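Local coordinates for protein triacylglycerol lipase (Yarrowia lipolytica, PDB 3O0D) that probably hydrolyses triacylglycerols, acting as a secreted, glycosylated lipase of the alpha/beta-hydrolase fold, at residues A[13-21]-A[256-264]; A[50-59]-A[71-82]. One frame throughout, in Å; residues are numbered along the deposited sequence.

Interaction 1: A[13-21]-A[256-264]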
loop_
_atom_site.group_PDB
_atom_site.type_symbol
_atom_site.label_atom_id
_atom_site.label_comp_id
_atom_site.label_asym_id
_atom_site.label_seq_id
_atom_site.Cartn_x
_atom_site.Cartn_y
_atom_site.Cartn_z
ATOM N N GLU A 13 19.601 -7.061 -0.254
ATOM C CA GLU A 13 19.034 -6.595 1.009
ATOM C C GLU A 13 17.675 -5.843 0.773
ATOM O O GLU A 13 16.733 -6.009 1.574
ATOM C CB GLU A 13 20.015 -5.720 1.759
ATOM C CG GLU A 13 19.497 -5.334 3.042
ATOM C CD GLU A 13 20.472 -4.436 3.853
ATOM O OE1 GLU A 13 21.574 -4.136 3.363
ATOM O OE2 GLU A 13 20.079 -4.048 4.997
ATOM N N SER A 14 17.656 -5.046 -0.307
ATOM C CA SER A 14 16.464 -4.262 -0.641
ATOM C C SER A 14 15.427 -5.195 -1.159
ATOM O O SER A 14 14.248 -5.050 -0.773
ATOM C CB SER A 14 16.815 -3.287 -1.783
ATOM O OG SER A 14 17.706 -2.295 -1.256
ATOM N N TYR A 15 15.812 -6.197 -1.948
ATOM C CA TYR A 15 14.821 -7.154 -2.428
ATOM C C TYR A 15 14.168 -7.877 -1.206
ATOM O O TYR A 15 12.950 -8.039 -1.138
ATOM C CB TYR A 15 15.575 -8.244 -3.273
ATOM C CG TYR A 15 14.682 -9.341 -3.820
ATOM C CD1 TYR A 15 14.439 -9.377 -5.211
ATOM C CD2 TYR A 15 14.202 -10.398 -2.984
ATOM C CE1 TYR A 15 13.661 -10.403 -5.759
ATOM C CE2 TYR A 15 13.418 -11.470 -3.524
ATOM C CZ TYR A 15 13.182 -11.431 -4.899
ATOM O OH TYR A 15 12.385 -12.454 -5.362
ATOM N N ASN A 16 14.992 -8.254 -0.168
ATOM C CA ASN A 16 14.453 -8.981 0.974
ATOM C C ASN A 16 13.475 -8.075 1.826
ATOM O O ASN A 16 12.472 -8.605 2.392
ATOM C CB ASN A 16 15.556 -9.432 1.918
ATOM C CG ASN A 16 16.457 -10.495 1.282
ATOM O OD1 ASN A 16 16.105 -11.089 0.284
ATOM N ND2 ASN A 16 17.662 -10.683 1.867
ATOM N N PHE A 17 13.749 -6.771 1.778
ATOM C CA PHE A 17 12.939 -5.799 2.459
ATOM C C PHE A 17 11.563 -5.700 1.758
ATOM O O PHE A 17 10.501 -5.805 2.422
ATOM C CB PHE A 17 13.683 -4.490 2.375
ATOM C CG PHE A 17 12.829 -3.256 2.679
ATOM C CD1 PHE A 17 12.542 -2.851 3.994
ATOM C CD2 PHE A 17 12.487 -2.463 1.607
ATOM C CE1 PHE A 17 11.830 -1.571 4.153
ATOM C CE2 PHE A 17 11.766 -1.286 1.757
ATOM C CZ PHE A 17 11.446 -0.868 3.039
ATOM N N PHE A 18 11.562 -5.630 0.437
ATOM C CA PHE A 18 10.265 -5.603 -0.241
ATOM C C PHE A 18 9.493 -6.898 -0.016
ATOM O O PHE A 18 8.326 -6.883 0.218
ATOM C CB PHE A 18 10.446 -5.335 -1.727
ATOM C CG PHE A 18 11.050 -3.980 -2.031
ATOM C CD1 PHE A 18 10.541 -2.827 -1.468
ATOM C CD2 PHE A 18 12.102 -3.845 -2.894
ATOM C CE1 PHE A 18 11.069 -1.622 -1.765
ATOM C CE2 PHE A 18 12.632 -2.617 -3.183
ATOM C CZ PHE A 18 12.140 -1.520 -2.611
ATOM N N GLU A 19 10.184 -8.016 -0.119
ATOM C CA GLU A 19 9.531 -9.330 0.101
ATOM C C GLU A 19 8.913 -9.420 1.443
ATOM O O GLU A 19 7.812 -9.951 1.609
ATOM C CB GLU A 19 10.568 -10.430 -0.159
ATOM C CG GLU A 19 10.039 -11.848 0.089
ATOM C CD GLU A 19 11.166 -12.896 -0.175
ATOM O OE1 GLU A 19 12.159 -12.893 0.583
ATOM O OE2 GLU A 19 10.994 -13.638 -1.167
ATOM N N LYS A 20 9.622 -8.888 2.444
ATOM C CA LYS A 20 9.054 -8.835 3.784
ATOM C C LYS A 20 7.649 -8.193 3.869
ATOM O O LYS A 20 6.723 -8.845 4.484
ATOM C CB LYS A 20 10.029 -8.104 4.749
ATOM C CG LYS A 20 9.347 -7.838 6.096
ATOM C CD LYS A 20 10.416 -7.104 6.983
ATOM C CE LYS A 20 9.726 -6.557 8.225
ATOM N NZ LYS A 20 10.726 -5.876 9.132
ATOM N N TYR A 21 7.526 -7.037 3.224
ATOM C CA TYR A 21 6.224 -6.279 3.287
ATOM C C TYR A 21 5.225 -7.061 2.397
ATOM O O TYR A 21 3.995 -7.198 2.745
ATOM C CB TYR A 21 6.332 -4.756 2.999
ATOM C CG TYR A 21 7.074 -4.173 4.174
ATOM C CD1 TYR A 21 6.405 -3.932 5.388
ATOM C CD2 TYR A 21 8.443 -4.002 4.108
ATOM C CE1 TYR A 21 7.058 -3.525 6.483
ATOM C CE2 TYR A 21 9.120 -3.577 5.264
ATOM C CZ TYR A 21 8.409 -3.365 6.420
ATOM O OH TYR A 21 9.067 -2.953 7.548
ATOM N N HIS A 256 8.240 -14.780 -6.860
ATOM C CA HIS A 256 9.641 -15.044 -6.694
ATOM C C HIS A 256 10.538 -14.577 -7.818
ATOM O O HIS A 256 11.314 -15.375 -8.375
ATOM C CB HIS A 256 9.840 -16.570 -6.342
ATOM C CG HIS A 256 9.126 -16.969 -5.085
ATOM N ND1 HIS A 256 9.310 -16.316 -3.872
ATOM C CD2 HIS A 256 8.159 -17.898 -4.875
ATOM C CE1 HIS A 256 8.481 -16.841 -2.976
ATOM N NE2 HIS A 256 7.777 -17.799 -3.565
ATOM N N PRO A 257 10.480 -13.279 -8.180
ATOM C CA PRO A 257 11.229 -12.799 -9.298
ATOM C C PRO A 257 12.746 -12.893 -8.979
ATOM O O PRO A 257 13.195 -12.815 -7.778
ATOM C CB PRO A 257 10.829 -11.326 -9.378
ATOM C CG PRO A 257 10.357 -10.949 -7.971
ATOM C CD PRO A 257 9.723 -12.214 -7.454
ATOM N N PRO A 258 13.531 -12.999 -10.041
ATOM C CA PRO A 258 14.972 -12.828 -9.885
ATOM C C PRO A 258 15.304 -11.386 -9.380
ATOM O O PRO A 258 14.612 -10.402 -9.612
ATOM C CB PRO A 258 15.557 -13.020 -11.274
ATOM C CG PRO A 258 14.454 -13.330 -12.123
ATOM C CD PRO A 258 13.127 -13.119 -11.458
ATOM N N LEU A 259 16.446 -11.303 -8.690
ATOM C CA LEU A 259 16.903 -9.989 -8.201
ATOM C C LEU A 259 17.052 -8.968 -9.303
ATOM O O LEU A 259 16.726 -7.813 -9.075
ATOM C CB LEU A 259 18.307 -10.213 -7.523
ATOM C CG LEU A 259 18.942 -8.926 -6.975
ATOM C CD1 LEU A 259 18.072 -8.280 -5.923
ATOM C CD2 LEU A 259 20.296 -9.382 -6.250
ATOM N N SER A 260 17.518 -9.381 -10.489
ATOM C CA SER A 260 17.743 -8.438 -11.570
ATOM C C SER A 260 16.425 -7.760 -12.061
ATOM O O SER A 260 16.507 -6.786 -12.801
ATOM C CB SER A 260 18.357 -9.191 -12.752
ATOM O OG SER A 260 17.619 -10.375 -13.045
ATOM N N ASN A 261 15.321 -8.348 -11.675
ATOM C CA ASN A 261 14.045 -7.986 -12.313
ATOM C C ASN A 261 13.109 -7.253 -11.367
ATOM O O ASN A 261 11.932 -7.013 -11.713
ATOM C CB ASN A 261 13.380 -9.212 -12.847
ATOM C CG ASN A 261 13.987 -9.577 -14.180
ATOM O OD1 ASN A 261 13.406 -9.320 -15.304
ATOM N ND2 ASN A 261 15.148 -10.147 -14.110
ATOM N N VAL A 262 13.632 -6.718 -10.275
ATOM C CA VAL A 262 12.837 -5.766 -9.486
ATOM C C VAL A 262 13.598 -4.380 -9.610
ATOM O O VAL A 262 14.792 -4.306 -9.243
ATOM C CB VAL A 262 12.770 -6.207 -8.028
ATOM C CG1 VAL A 262 11.932 -5.192 -7.128
ATOM C CG2 VAL A 262 12.227 -7.639 -7.809
ATOM N N VAL A 263 12.938 -3.333 -10.100
ATOM C CA VAL A 263 13.681 -2.122 -10.466
ATOM C C VAL A 263 12.992 -0.932 -9.761
ATOM O O VAL A 263 11.772 -0.962 -9.511
ATOM C CB VAL A 263 13.793 -1.903 -12.001
ATOM C CG1 VAL A 263 14.681 -3.011 -12.629
ATOM C CG2 VAL A 263 12.348 -1.848 -12.667
ATOM N N MET A 264 13.780 0.132 -9.501
ATOM C CA MET A 264 13.188 1.353 -8.950
ATOM C C MET A 264 12.924 2.287 -10.131
ATOM O O MET A 264 13.791 2.480 -10.994
ATOM C CB MET A 264 14.272 2.016 -8.054
ATOM C CG MET A 264 14.866 1.130 -6.933
ATOM S SD MET A 264 13.592 0.551 -5.833
ATOM C CE MET A 264 13.150 2.088 -4.891
HETATM O O HOH W 1 10.477 -13.792 -3.588
#

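Interaction 2: A[50-59]-A[71-82]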
loop_
_atom_site.group_PDB
_atom_site.type_symbol
_atom_site.label_atom_id
_atom_site.label_comp_id
_atom_site.label_asym_id
_atom_site.label_seq_id
_atom_site.Cartn_x
_atom_site.Cartn_y
_atom_site.Cartn_z
ATOM N N PHE A 50 8.127 -14.709 10.844
ATOM C CA PHE A 50 8.142 -13.535 11.709
ATOM C C PHE A 50 8.295 -13.869 13.203
ATOM O O PHE A 50 7.329 -13.721 14.030
ATOM C CB PHE A 50 6.822 -12.781 11.498
ATOM C CG PHE A 50 6.832 -12.074 10.203
ATOM C CD1 PHE A 50 7.578 -10.948 10.024
ATOM C CD2 PHE A 50 6.259 -12.736 9.082
ATOM C CE1 PHE A 50 7.655 -10.280 8.768
ATOM C CE2 PHE A 50 6.380 -12.180 7.785
ATOM C CZ PHE A 50 7.059 -10.957 7.616
ATOM N N PRO A 51 9.491 -14.285 13.626
ATOM C CA PRO A 51 9.697 -14.619 15.048
ATOM C C PRO A 51 9.585 -13.300 15.854
ATOM O O PRO A 51 9.992 -12.205 15.436
ATOM C CB PRO A 51 11.176 -15.140 15.122
ATOM C CG PRO A 51 11.832 -14.514 13.826
ATOM C CD PRO A 51 10.711 -14.452 12.762
ATOM N N ASN A 52 9.127 -13.471 17.075
ATOM C CA ASN A 52 8.969 -12.349 18.029
ATOM C C ASN A 52 7.985 -11.315 17.625
ATOM O O ASN A 52 8.067 -10.145 18.004
ATOM C CB ASN A 52 10.349 -11.717 18.319
ATOM C CG ASN A 52 10.539 -11.449 19.791
ATOM O OD1 ASN A 52 9.613 -11.423 20.610
ATOM N ND2 ASN A 52 11.876 -11.170 20.173
ATOM N N VAL A 53 6.961 -11.764 16.845
ATOM C CA VAL A 53 5.889 -10.852 16.476
ATOM C C VAL A 53 4.679 -11.306 17.261
ATOM O O VAL A 53 4.438 -12.501 17.431
ATOM C CB VAL A 53 5.591 -10.923 14.978
ATOM C CG1 VAL A 53 4.209 -10.241 14.601
ATOM C CG2 VAL A 53 6.735 -10.229 14.152
ATOM N N GLU A 54 3.958 -10.312 17.760
ATOM C CA GLU A 54 2.627 -10.602 18.449
ATOM C C GLU A 54 1.524 -9.821 17.798
ATOM O O GLU A 54 1.625 -8.606 17.541
ATOM C CB GLU A 54 2.725 -10.367 19.940
ATOM C CG GLU A 54 3.015 -8.998 20.271
ATOM C CD GLU A 54 2.950 -8.742 21.813
ATOM O OE1 GLU A 54 2.167 -9.399 22.527
ATOM O OE2 GLU A 54 3.701 -7.881 22.306
ATOM N N LEU A 55 0.451 -10.579 17.502
ATOM C CA LEU A 55 -0.768 -10.017 16.991
ATOM C C LEU A 55 -1.396 -9.184 18.173
ATOM O O LEU A 55 -1.527 -9.726 19.310
ATOM C CB LEU A 55 -1.670 -11.118 16.547
ATOM C CG LEU A 55 -3.068 -10.610 16.085
ATOM C CD1 LEU A 55 -3.012 -9.760 14.748
ATOM C CD2 LEU A 55 -4.008 -11.787 15.944
ATOM N N ILE A 56 -1.721 -7.943 17.858
ATOM C CA ILE A 56 -2.409 -7.096 18.874
ATOM C C ILE A 56 -3.931 -7.247 18.669
ATOM O O ILE A 56 -4.680 -7.591 19.634
ATOM C CB ILE A 56 -1.936 -5.633 18.871
ATOM C CG1 ILE A 56 -0.411 -5.599 19.276
ATOM C CG2 ILE A 56 -2.838 -4.805 19.916
ATOM C CD1 ILE A 56 0.005 -6.619 20.397
ATOM N N GLU A 57 -4.375 -6.969 17.448
ATOM C CA GLU A 57 -5.840 -6.935 17.192
ATOM C C GLU A 57 -6.069 -7.138 15.721
ATOM O O GLU A 57 -5.354 -6.566 14.909
ATOM C CB GLU A 57 -6.398 -5.535 17.569
ATOM C CG GLU A 57 -7.919 -5.503 17.560
ATOM C CD GLU A 57 -8.529 -4.314 18.345
ATOM O OE1 GLU A 57 -7.961 -3.862 19.379
ATOM O OE2 GLU A 57 -9.636 -3.902 17.931
ATOM N N GLU A 58 -7.159 -7.854 15.389
ATOM C CA GLU A 58 -7.609 -7.900 13.993
ATOM C C GLU A 58 -8.827 -6.936 13.876
ATOM O O GLU A 58 -9.492 -6.601 14.885
ATOM C CB GLU A 58 -8.130 -9.274 13.677
ATOM C CG GLU A 58 -7.234 -10.434 13.815
ATOM C CD GLU A 58 -7.902 -11.692 13.242
ATOM O OE1 GLU A 58 -7.240 -12.743 13.219
ATOM O OE2 GLU A 58 -9.111 -11.642 12.837
ATOM N N PHE A 59 -9.113 -6.475 12.671
ATOM C CA PHE A 59 -10.354 -5.756 12.440
ATOM C C PHE A 59 -10.986 -6.242 11.094
ATOM O O PHE A 59 -10.273 -6.673 10.163
ATOM C CB PHE A 59 -10.097 -4.244 12.444
ATOM C CG PHE A 59 -9.010 -3.765 11.458
ATOM C CD1 PHE A 59 -9.317 -3.260 10.185
ATOM C CD2 PHE A 59 -7.644 -3.787 11.856
ATOM C CE1 PHE A 59 -8.309 -2.791 9.284
ATOM C CE2 PHE A 59 -6.632 -3.371 10.926
ATOM C CZ PHE A 59 -6.962 -2.852 9.699
ATOM N N TYR A 71 -4.884 -6.070 10.320
ATOM C CA TYR A 71 -4.474 -6.390 11.706
ATOM C C TYR A 71 -3.354 -5.407 12.126
ATOM O O TYR A 71 -2.762 -4.687 11.315
ATOM C CB TYR A 71 -3.917 -7.830 11.870
ATOM C CG TYR A 71 -2.660 -8.101 10.978
ATOM C CD1 TYR A 71 -1.333 -7.924 11.500
ATOM C CD2 TYR A 71 -2.785 -8.623 9.710
ATOM C CE1 TYR A 71 -0.218 -8.181 10.703
ATOM C CE2 TYR A 71 -1.643 -8.890 8.884
ATOM C CZ TYR A 71 -0.387 -8.685 9.438
ATOM O OH TYR A 71 0.719 -8.975 8.657
ATOM N N LEU A 72 -3.191 -5.358 13.434
ATOM C CA LEU A 72 -2.171 -4.549 14.047
ATOM C C LEU A 72 -1.299 -5.542 14.741
ATOM O O LEU A 72 -1.740 -6.379 15.561
ATOM C CB LEU A 72 -2.863 -3.594 15.054
ATOM C CG LEU A 72 -1.989 -2.652 15.889
ATOM C CD1 LEU A 72 -1.080 -1.744 15.083
ATOM C CD2 LEU A 72 -2.942 -1.855 16.850
ATOM N N ALA A 73 0.058 -5.432 14.530
ATOM C CA ALA A 73 0.946 -6.362 15.261
ATOM C C ALA A 73 2.212 -5.601 15.692
ATOM O O ALA A 73 2.468 -4.499 15.187
ATOM C CB ALA A 73 1.381 -7.495 14.300
ATOM N N VAL A 74 2.976 -6.210 16.620
ATOM C CA VAL A 74 4.238 -5.590 17.124
ATOM C C VAL A 74 5.351 -6.636 16.886
ATOM O O VAL A 74 5.231 -7.781 17.317
ATOM C CB VAL A 74 4.127 -5.305 18.610
ATOM C CG1 VAL A 74 5.502 -4.709 19.087
ATOM C CG2 VAL A 74 3.018 -4.250 18.829
ATOM N N ASP A 75 6.433 -6.197 16.242
ATOM C CA ASP A 75 7.566 -7.125 15.908
ATOM C C ASP A 75 8.694 -6.574 16.852
ATOM O O ASP A 75 9.271 -5.491 16.632
ATOM C CB ASP A 75 7.941 -6.924 14.492
ATOM C CG ASP A 75 9.049 -7.892 14.031
ATOM O OD1 ASP A 75 9.878 -8.246 14.898
ATOM O OD2 ASP A 75 9.086 -8.254 12.833
ATOM N N HIS A 76 8.919 -7.358 17.885
ATOM C CA HIS A 76 9.957 -7.079 18.891
ATOM C C HIS A 76 11.313 -7.422 18.335
ATOM O O HIS A 76 12.336 -7.036 18.966
ATOM C CB HIS A 76 9.654 -7.960 20.100
ATOM C CG HIS A 76 8.365 -7.610 20.776
ATOM N ND1 HIS A 76 8.178 -6.403 21.424
ATOM C CD2 HIS A 76 7.182 -8.257 20.839
ATOM C CE1 HIS A 76 6.931 -6.333 21.882
ATOM N NE2 HIS A 76 6.317 -7.462 21.566
ATOM N N ALA A 77 11.400 -8.180 17.231
ATOM C CA ALA A 77 12.769 -8.449 16.654
ATOM C C ALA A 77 13.188 -7.277 15.830
ATOM O O ALA A 77 14.350 -6.841 15.867
ATOM C CB ALA A 77 12.791 -9.719 15.829
ATOM N N SER A 78 12.302 -6.720 15.037
ATOM C CA SER A 78 12.677 -5.588 14.193
ATOM C C SER A 78 12.381 -4.237 14.870
ATOM O O SER A 78 12.803 -3.192 14.297
ATOM C CB SER A 78 11.937 -5.668 12.812
ATOM O OG SER A 78 10.547 -5.459 13.085
ATOM N N LYS A 79 11.756 -4.287 16.040
ATOM C CA LYS A 79 11.299 -3.042 16.761
ATOM C C LYS A 79 10.400 -2.166 15.914
ATOM O O LYS A 79 10.670 -0.973 15.628
ATOM C CB LYS A 79 12.554 -2.218 17.202
ATOM C CG LYS A 79 13.296 -2.829 18.437
ATOM C CD LYS A 79 13.864 -4.130 18.064
ATOM C CE LYS A 79 14.764 -4.888 19.157
ATOM N NZ LYS A 79 15.556 -5.986 18.479
ATOM N N GLN A 80 9.313 -2.790 15.416
ATOM C CA GLN A 80 8.384 -2.097 14.546
ATOM C C GLN A 80 6.962 -2.462 15.030
ATOM O O GLN A 80 6.741 -3.502 15.657
ATOM C CB GLN A 80 8.482 -2.560 13.080
ATOM C CG GLN A 80 9.846 -2.063 12.478
ATOM C CD GLN A 80 10.026 -2.625 11.096
ATOM O OE1 GLN A 80 10.065 -3.833 10.912
ATOM N NE2 GLN A 80 9.987 -1.755 10.092
ATOM N N ILE A 81 6.072 -1.548 14.671
ATOM C CA ILE A 81 4.601 -1.782 14.838
ATOM C C ILE A 81 4.095 -1.862 13.383
ATOM O O ILE A 81 4.355 -0.975 12.562
ATOM C CB ILE A 81 3.970 -0.539 15.513
ATOM C CG1 ILE A 81 4.504 -0.455 16.955
ATOM C CG2 ILE A 81 2.382 -0.745 15.515
ATOM C CD1 ILE A 81 4.246 0.990 17.661
ATOM N N TYR A 82 3.336 -2.923 13.119
ATOM C CA TYR A 82 2.795 -3.112 11.739
ATOM C C TYR A 82 1.284 -2.846 11.711
ATOM O O TYR A 82 0.629 -3.384 12.558
ATOM C CB TYR A 82 2.944 -4.557 11.362
ATOM C CG TYR A 82 4.357 -5.067 11.264
ATOM C CD1 TYR A 82 5.353 -4.262 10.761
ATOM C CD2 TYR A 82 4.613 -6.359 11.602
ATOM C CE1 TYR A 82 6.697 -4.776 10.669
ATOM C CE2 TYR A 82 5.982 -6.897 11.546
ATOM C CZ TYR A 82 6.940 -6.054 11.035
ATOM O OH TYR A 82 8.248 -6.483 10.943
#

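Interaction 1: A[13-21]-A[256-264]
Tyr15 reaches from helix 12-27 into the loop that leads to strand 262-265, and its hydroxyl donates a hydrogen bond to the backbone carbonyl of Pro257, OH to O 2.6 Å. The bond lies in the carbonyl plane on a lone pair, with a C=O...donor angle of 141°, and the oxygen sits at the ring's edge. A chi1 of 179° swings the phenol away from its own backbone N and out toward the loop. Tyrosine suits the site because its ring offers carbon along its length and a donor at its end. Near the root, Leu259 CD1 rests 3.6 Å from Tyr15 CB; further out, Val262 CG2 lies 3.7 Å from Tyr15 CE1, the two side chains crossing at about a right angle. The pyrrolidine of Pro257 meets the hydroxyl end, and Phe293 adds an edge-to-face ring contact.

One turn on, Phe18 meets the strand itself. Met264, bent at chi2 and chi3, brings SD to 4.1 Å from Phe18 CZ, an oblique Met-aromatic contact in which a flexible thioether fits beside a rigid ring. Tyr223 packs edge-to-face with the same phenylalanine, and Val248 of strand 247-250 touches both Phe18 and Met264, so this part of the helix is laid against strands 247-250 and 262-265 of the central sheet.

Glu19 and His256 stop short of direct contact, and a water fills the interval. It donates to Glu19 OE2 at 2.5 Å and to Tyr15 OH at 2.9 Å, and is hydrogen-bonded to His256 ND1 at 2.8 Å. The phenol oxygen therefore gives one bond to the loop and receives one from the water. Such a network ties the buried tyrosine to a more polar margin, where the nearby carboxylate would tend to favour a protonated imidazole.

Interaction 2: A[50-59]-A[71-82]
Glu54, on strand 53-60, and His76, at the turn that follows strand 68-75, meet through a nearly straight bond (172°), His76 NE2 donating to Glu54 OE2 over 2.8 Å. The oxygen lies in the imidazole plane, while the N-H comes to it on the anti side, tilted out of the carboxylate plane; ring and carboxylate are 51° apart. Glu54 takes the crowded position, chi1 63°, and from there its extended chain runs out to the ring. Val74 CG1 lies over one face of the imidazole, while Tyr154 OH bonds ND1, so both nitrogens are engaged.

Strands 53-60 and 68-75 form an antiparallel hairpin at one margin of the lipase's central sheet, interrupted by a classic beta bulge: Ile56 N and Glu57 N both donate to Leu72 O. Beside it, Ile56 crosses Val74 obliquely, CG1 to CG2 3.7 Å.

On the other side of the sheet beta-branched Val53 presents a methyl to the Asp75 carboxylate, CG2 3.3 Å from CG. Phe50 turns its ring edge to the same group, nearly perpendicular to it. A carboxylate suits this place by serving two donors: OD2 accepts from Tyr82 OH at 2.7 Å and OD1 from Ser78 N at 2.9 Å, an Asx motif. With an alanine in place of Asp75, the Tyr82 hydroxyl and the Ser78 amide are likely to lose their acceptor, and a gap would probably open beside Val53 CG2. Leu55, just ahead of the bulge, reaches CD1 to 3.6 Å from Tyr71 CB, and the phenol of Tyr71 runs on to bond Leu24 O of helix 12-27.

The centres of the two contacts lie about 22 Å apart, yet helix 12-27 serves both. Its residues 13-21 pack on the loop and strand of 256-264 in interaction 1, while Lys20 and Tyr21 reach interaction 2: Lys20 NZ is 2.8 Å from Gln80 OE1, and Tyr21 OH is 3.0 Å from Gln80 NE2, both probable hydrogen bonds. The helix thus spans much of the central sheet, with interaction 2 nested in the chain loop that interaction 1 closes. Gln80 also bonds Gln155 on strand 155-161, which leads to the probable nucleophile elbow. Neither contact supplies residues to the likely catalytic triad; on the hairpin's far side, the Leu72 side chain is about 9 Å from a glycan.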